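Local atomic coordinates of alpha-amylase (Eubacterium rectale DSM 17629, PDB entry 6AZ5), a protein that probably binds starch through a family 41 carbohydrate-binding module, the part of this gut bacterium's cell-surface amylase modelled here. Residues A[2-7]-A[55-60]. Residues are numbered along the deposited sequence; the frame is centred on the assembly and turned at random.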
# COMPACT_ATOMS: atom_id res chain seq x y z
N ASP A 2 -6.40 -3.88 18.61
CA ASP A 2 -5.83 -3.83 17.26
C ASP A 2 -5.61 -2.42 16.76
O ASP A 2 -6.23 -1.47 17.23
CB ASP A 2 -6.74 -4.57 16.27
CG ASP A 2 -6.83 -6.05 16.56
OD1 ASP A 2 -5.98 -6.56 17.33
OD2 ASP A 2 -7.75 -6.72 16.02
N HIS A 3 -4.71 -2.29 15.80
CA HIS A 3 -4.45 -1.01 15.15
C HIS A 3 -4.67 -1.11 13.64
O HIS A 3 -4.11 -1.99 12.98
CB HIS A 3 -3.04 -0.53 15.44
CG HIS A 3 -2.63 0.65 14.62
ND1 HIS A 3 -3.16 1.91 14.81
CD2 HIS A 3 -1.76 0.76 13.59
CE1 HIS A 3 -2.63 2.74 13.93
NE2 HIS A 3 -1.78 2.07 13.18
N THR A 4 -5.48 -0.21 13.10
CA THR A 4 -5.75 -0.18 11.66
C THR A 4 -5.14 1.06 11.01
O THR A 4 -5.30 2.17 11.51
CB THR A 4 -7.26 -0.22 11.37
OG1 THR A 4 -7.80 -1.47 11.79
CG2 THR A 4 -7.52 -0.05 9.88
N PHE A 5 -4.42 0.87 9.91
CA PHE A 5 -3.93 1.99 9.13
C PHE A 5 -4.41 1.89 7.69
O PHE A 5 -4.80 0.83 7.23
CB PHE A 5 -2.40 2.08 9.18
CG PHE A 5 -1.70 0.86 8.65
CD1 PHE A 5 -1.39 -0.21 9.49
CD2 PHE A 5 -1.31 0.79 7.32
CE1 PHE A 5 -0.74 -1.33 9.01
CE2 PHE A 5 -0.66 -0.33 6.83
CZ PHE A 5 -0.37 -1.39 7.67
N THR A 6 -4.39 3.02 7.00
CA THR A 6 -4.75 3.07 5.60
C THR A 6 -3.48 3.18 4.78
O THR A 6 -2.53 3.85 5.18
CB THR A 6 -5.68 4.27 5.30
OG1 THR A 6 -6.86 4.17 6.10
CG2 THR A 6 -6.07 4.30 3.84
N ILE A 7 -3.43 2.51 3.64
CA ILE A 7 -2.31 2.68 2.74
C ILE A 7 -2.78 2.97 1.31
O ILE A 7 -3.57 2.21 0.74
CB ILE A 7 -1.35 1.46 2.78
CG1 ILE A 7 -0.30 1.57 1.68
CG2 ILE A 7 -2.11 0.16 2.67
CD1 ILE A 7 0.93 0.72 1.96
N THR A 55 -7.41 -0.68 3.87
CA THR A 55 -7.06 -0.59 5.28
C THR A 55 -6.47 -1.92 5.73
O THR A 55 -6.82 -2.98 5.22
CB THR A 55 -8.26 -0.24 6.16
OG1 THR A 55 -9.28 -1.23 5.98
CG2 THR A 55 -8.82 1.12 5.79
N ILE A 56 -5.55 -1.86 6.68
CA ILE A 56 -4.86 -3.05 7.11
C ILE A 56 -4.76 -3.05 8.63
O ILE A 56 -4.42 -2.03 9.24
CB ILE A 56 -3.47 -3.15 6.45
CG1 ILE A 56 -3.64 -3.53 4.97
CG2 ILE A 56 -2.62 -4.17 7.16
CD1 ILE A 56 -2.37 -3.51 4.16
N THR A 57 -5.10 -4.18 9.24
CA THR A 57 -5.16 -4.29 10.68
C THR A 57 -3.99 -5.11 11.19
O THR A 57 -3.74 -6.21 10.71
CB THR A 57 -6.48 -4.94 11.14
OG1 THR A 57 -7.58 -4.15 10.68
CG2 THR A 57 -6.53 -5.05 12.65
N VAL A 58 -3.26 -4.55 12.16
CA VAL A 58 -2.22 -5.29 12.86
C VAL A 58 -2.52 -5.33 14.36
O VAL A 58 -3.29 -4.52 14.87
CB VAL A 58 -0.82 -4.68 12.64
CG1 VAL A 58 -0.38 -4.88 11.20
CG2 VAL A 58 -0.83 -3.20 12.99
N ALA A 59 -1.94 -6.31 15.05
CA ALA A 59 -2.03 -6.36 16.51
C ALA A 59 -1.40 -5.11 17.10
O ALA A 59 -0.46 -4.55 16.52
CB ALA A 59 -1.35 -7.61 17.04
N GLY A 60 -1.92 -4.68 18.25
CA GLY A 60 -1.42 -3.48 18.92
C GLY A 60 0.05 -3.58 19.27
O GLY A 60 0.79 -2.60 19.17
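A chi1 of 60° puts CG of Phe-5 between its own backbone N and carbonyl carbon; the ring lies alongside Ile-56, whose CG2 stands anti to the backbone N. One ring face takes Ile-56 CB in a CH-pi contact, 4.2 Å from the centroid and offset toward the rim, while ring atom CZ touches Ile-56 CG2 at 3.6 Å. Val-58 CG1 meets the ring edge near its plane, and Ile-7 CG2 reaches Ile-56 CD1. His-3 lies alongside Val-58, pointing the same way, with its ring edge toward Val-58 CG2.

On the other face sit threonines. Thr-4 and Thr-57 share a hydroxyl-hydroxyl hydrogen bond, OG1 to OG1 at 2.9 Å, across a non-hydrogen-bonded pair, and Thr-6 OG1 rests against Thr-55 CG2. Between the two faces runs regular antiparallel pairing: His-3 N to Val-58 O (2.8 Å) is nearly straight at 176°, the reciprocal Val-58 N to His-3 O bond closes that pair, and Phe-5 and Ile-56 exchange two more.

The result is an interior strand pair, greasy inside and threonine-rich outside, in the beta-sandwich expected of this family. Glu-98 hydrogen-bonds His-3 NE2; strand 99-103 runs parallel to strand 3-10, its Leu-100 touching Phe-5 and Ile-7, strand 35-44 flanks 49-58 antiparallel, and Met-27 of strand 24-29 and Leu-32 of strand 32-33 pack on Ile-56.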